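Long-range contact in RagA protein (Porphyromonas gingivalis, PDB 6SLN), which probably acts as a TonB-dependent receptor of the outer membrane, importing substrate through a plugged beta-barrel: residues D750-S756 with S849-K855. Residues are numbered along the deposited sequence; the frame is centred on the assembly and turned at random.
Sequences DWNVYAS and SLGASWK
Y754 and S756 on one strand pair with G851 and S849 on the next, joining two neighbouring antiparallel strands of the TonB-dependent receptor beta-barrel. The short segments run at 169° to each other. At S756 and S849 the backbones exchange two bonds, S756 N to S849 O and S849 N to S756 O, both 2.7 Å. Farther along, Y754 N donates to G851 O at 2.8 Å and S853 N to N752 O at 3.0 Å; the hydroxyl of S853 adds a weak bond to that same N752 oxygen.

From CB, a chi1 of 38° sets Y754 CG between the backbone N and carbonyl carbon and lays the ring over G851, which has no side chain to block it. CG faces G851 O, and CD1 and CE1 pass over the glycine carbonyl, with CE1 3.2 Å from G851 O; this oxygen sits over the ring centre while accepting the Y754 amide proton. Along the other edge, over the same face, CD2 and CE2 sit near G851 CA, CE2 at 3.4 Å, and its C-H points at the face in a CH-pi contact. CZ lies against the G851 carbonyl group, and OH reaches past it to hydrogen-bond D860 on strand 857-873, the next strand over. Such covering of a cross-strand glycine by an aromatic ring matches the aromatic rescue of glycine known from antiparallel sheets.

V753 and A852 occupy the opposite face of the sheet, which carries surface residues that probably meet lipid. Toward D750 and K855, the edge of W854 meets the face of W751 in a T-shaped pair, planes 65° apart, with W854 CD1 3.5 Å from W751 CE2. The far rim of the W751 indole reaches back, where its CZ3 packs 3.6 Å from A852 CB.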
ATOM      1  N   ASP A 750     -42.919  23.109  41.554  1.00114.26           N
ATOM      2  CA  ASP A 750     -43.692  22.125  40.805  1.00113.00           C
ATOM      3  C   ASP A 750     -43.362  22.319  39.324  1.00105.96           C
ATOM      4  O   ASP A 750     -43.019  21.366  38.617  1.00 98.88           O
ATOM      5  CB  ASP A 750     -45.195  22.293  41.067  1.00121.80           C
ATOM      6  CG  ASP A 750     -45.944  20.964  41.163  1.00127.50           C
ATOM      7  OD1 ASP A 750     -45.572  20.117  42.004  1.00129.67           O
ATOM      8  OD2 ASP A 750     -46.925  20.782  40.409  1.00128.29           O
ATOM      9  N   TRP A 751     -43.428  23.571  38.869  1.00106.08           N
ATOM     10  CA  TRP A 751     -43.222  23.979  37.483  1.00 99.65           C
ATOM     11  C   TRP A 751     -41.873  24.673  37.305  1.00 96.88           C
ATOM     12  O   TRP A 751     -41.283  25.178  38.260  1.00 98.83           O
ATOM     13  CB  TRP A 751     -44.333  24.936  37.036  1.00 90.86           C
ATOM     14  CG  TRP A 751     -45.476  24.271  36.358  1.00 79.88           C
ATOM     15  CD1 TRP A 751     -46.642  23.896  36.928  1.00 73.84           C
ATOM     16  CD2 TRP A 751     -45.564  23.902  34.973  1.00 78.45           C
ATOM     17  NE1 TRP A 751     -47.457  23.311  35.993  1.00 74.94           N
ATOM     18  CE2 TRP A 751     -46.820  23.306  34.783  1.00 75.38           C
ATOM     19  CE3 TRP A 751     -44.702  24.012  33.881  1.00 80.29           C
ATOM     20  CZ2 TRP A 751     -47.242  22.823  33.547  1.00 76.54           C
ATOM     21  CZ3 TRP A 751     -45.123  23.532  32.650  1.00 79.25           C
ATOM     22  CH2 TRP A 751     -46.380  22.946  32.494  1.00 77.54           C
ATOM     23  N   ASN A 752     -41.402  24.722  36.054  1.00 91.30           N
ATOM     24  CA  ASN A 752     -40.191  25.483  35.728  1.00 87.79           C
ATOM     25  C   ASN A 752     -40.130  25.680  34.208  1.00 86.69           C
ATOM     26  O   ASN A 752     -39.715  24.772  33.484  1.00 86.99           O
ATOM     27  CB  ASN A 752     -38.936  24.791  36.236  1.00 86.44           C
ATOM     28  CG  ASN A 752     -37.673  25.587  35.939  1.00 93.64           C
ATOM     29  OD1 ASN A 752     -37.730  26.665  35.345  1.00100.75           O
ATOM     30  ND2 ASN A 752     -36.520  25.055  36.351  1.00 89.23           N
ATOM     31  N   VAL A 753     -40.494  26.881  33.761  1.00 84.90           N
ATOM     32  CA  VAL A 753     -40.417  27.266  32.358  1.00 78.06           C
ATOM     33  C   VAL A 753     -39.205  28.164  32.188  1.00 76.41           C
ATOM     34  O   VAL A 753     -39.047  29.131  32.941  1.00 79.74           O
ATOM     35  CB  VAL A 753     -41.700  27.983  31.920  1.00 80.77           C
ATOM     36  CG1 VAL A 753     -41.722  28.138  30.427  1.00 82.74           C
ATOM     37  CG2 VAL A 753     -42.912  27.208  32.390  1.00 83.82           C
ATOM     38  N   TYR A 754     -38.357  27.854  31.198  1.00 72.94           N
ATOM     39  CA  TYR A 754     -37.125  28.597  30.955  1.00 74.51           C
ATOM     40  C   TYR A 754     -36.966  28.819  29.460  1.00 73.45           C
ATOM     41  O   TYR A 754     -37.449  28.029  28.641  1.00 76.97           O
ATOM     42  CB  TYR A 754     -35.879  27.868  31.495  1.00 77.86           C
ATOM     43  CG  TYR A 754     -35.945  26.374  31.300  1.00 85.14           C
ATOM     44  CD1 TYR A 754     -36.664  25.570  32.185  1.00 88.81           C
ATOM     45  CD2 TYR A 754     -35.311  25.767  30.226  1.00 88.17           C
ATOM     46  CE1 TYR A 754     -36.747  24.204  32.007  1.00 95.67           C
ATOM     47  CE2 TYR A 754     -35.382  24.393  30.039  1.00 94.29           C
ATOM     48  CZ  TYR A 754     -36.107  23.616  30.934  1.00 98.96           C
ATOM     49  OH  TYR A 754     -36.198  22.250  30.769  1.00 99.43           O
ATOM     50  N   ALA A 755     -36.279  29.907  29.112  1.00 68.89           N
ATOM     51  CA  ALA A 755     -36.122  30.333  27.729  1.00 60.14           C
ATOM     52  C   ALA A 755     -34.727  30.891  27.502  1.00 61.00           C
ATOM     53  O   ALA A 755     -34.140  31.545  28.372  1.00 53.72           O
ATOM     54  CB  ALA A 755     -37.156  31.393  27.345  1.00 54.84           C
ATOM     55  N   SER A 756     -34.206  30.626  26.318  1.00 59.10           N
ATOM     56  CA  SER A 756     -32.905  31.115  25.910  1.00 59.11           C
ATOM     57  C   SER A 756     -33.063  31.641  24.498  1.00 64.18           C
ATOM     58  O   SER A 756     -33.638  30.959  23.643  1.00 69.17           O
ATOM     59  CB  SER A 756     -31.857  30.003  25.984  1.00 59.76           C
ATOM     60  OG  SER A 756     -30.859  30.171  24.996  1.00 68.73           O
ATOM     61  N   SER A 849     -34.324  28.604  22.552  1.00 64.86           N
ATOM     62  CA  SER A 849     -34.591  27.364  23.267  1.00 66.62           C
ATOM     63  C   SER A 849     -35.664  27.621  24.320  1.00 78.81           C
ATOM     64  O   SER A 849     -35.552  28.567  25.110  1.00 79.68           O
ATOM     65  CB  SER A 849     -33.303  26.817  23.908  1.00 56.17           C
ATOM     66  OG  SER A 849     -32.302  26.530  22.936  1.00 47.71           O
ATOM     67  N   LEU A 850     -36.727  26.813  24.291  1.00 83.90           N
ATOM     68  CA  LEU A 850     -37.750  26.784  25.324  1.00 77.86           C
ATOM     69  C   LEU A 850     -37.510  25.593  26.231  1.00 80.14           C
ATOM     70  O   LEU A 850     -36.608  24.780  26.015  1.00 88.86           O
ATOM     71  CB  LEU A 850     -39.148  26.692  24.723  1.00 71.75           C
ATOM     72  CG  LEU A 850     -39.615  27.851  23.862  1.00 72.73           C
ATOM     73  CD1 LEU A 850     -39.771  27.367  22.440  1.00 69.16           C
ATOM     74  CD2 LEU A 850     -40.930  28.405  24.403  1.00 76.18           C
ATOM     75  N   GLY A 851     -38.343  25.473  27.248  1.00 75.72           N
ATOM     76  CA  GLY A 851     -38.230  24.326  28.115  1.00 74.75           C
ATOM     77  C   GLY A 851     -39.110  24.401  29.339  1.00 76.76           C
ATOM     78  O   GLY A 851     -39.036  25.357  30.113  1.00 86.35           O
ATOM     79  N   ALA A 852     -39.957  23.398  29.517  1.00 71.09           N
ATOM     80  CA  ALA A 852     -40.738  23.245  30.732  1.00 75.56           C
ATOM     81  C   ALA A 852     -40.376  21.925  31.391  1.00 74.01           C
ATOM     82  O   ALA A 852     -40.132  20.920  30.711  1.00 74.59           O
ATOM     83  CB  ALA A 852     -42.248  23.292  30.456  1.00 78.38           C
ATOM     84  N   SER A 853     -40.316  21.940  32.713  1.00 72.49           N
ATOM     85  CA  SER A 853     -40.171  20.731  33.498  1.00 76.77           C
ATOM     86  C   SER A 853     -41.294  20.706  34.517  1.00 84.00           C
ATOM     87  O   SER A 853     -41.499  21.686  35.243  1.00 77.56           O
ATOM     88  CB  SER A 853     -38.816  20.666  34.191  1.00 76.25           C
ATOM     89  OG  SER A 853     -38.523  21.903  34.804  1.00 84.69           O
ATOM     90  N   TRP A 854     -42.035  19.598  34.541  1.00 87.77           N
ATOM     91  CA  TRP A 854     -43.047  19.379  35.562  1.00 91.52           C
ATOM     92  C   TRP A 854     -42.412  18.813  36.818  1.00 97.56           C
ATOM     93  O   TRP A 854     -41.395  19.329  37.286  1.00112.01           O
ATOM     94  CB  TRP A 854     -44.132  18.441  35.066  1.00 94.16           C
ATOM     95  CG  TRP A 854     -45.410  18.851  35.632  1.00103.69           C
ATOM     96  CD1 TRP A 854     -45.794  20.123  35.919  1.00105.51           C
ATOM     97  CD2 TRP A 854     -46.483  18.004  36.034  1.00108.33           C
ATOM     98  NE1 TRP A 854     -47.049  20.125  36.462  1.00106.64           N
ATOM     99  CE2 TRP A 854     -47.496  18.834  36.542  1.00109.36           C
ATOM    100  CE3 TRP A 854     -46.692  16.625  36.004  1.00109.44           C
ATOM    101  CZ2 TRP A 854     -48.700  18.332  37.014  1.00113.68           C
ATOM    102  CZ3 TRP A 854     -47.888  16.128  36.475  1.00110.70           C
ATOM    103  CH2 TRP A 854     -48.876  16.977  36.973  1.00112.92           C
ATOM    104  N   LYS A 855     -42.991  17.755  37.374  1.00 89.82           N
ATOM    105  CA  LYS A 855     -42.307  16.995  38.413  1.00 91.65           C
ATOM    106  C   LYS A 855     -41.738  15.743  37.747  1.00 89.91           C
ATOM    107  O   LYS A 855     -42.312  14.658  37.783  1.00 94.03           O
ATOM    108  CB  LYS A 855     -43.241  16.679  39.578  1.00 97.88           C
ATOM    109  CG  LYS A 855     -42.509  16.574  40.931  1.00101.48           C
ATOM    110  CD  LYS A 855     -43.397  16.936  42.134  1.00101.20           C
ATOM    111  CE  LYS A 855     -42.728  16.565  43.471  1.00 95.73           C
ATOM    112  NZ  LYS A 855     -43.581  15.658  44.324  1.00 91.54           N
TER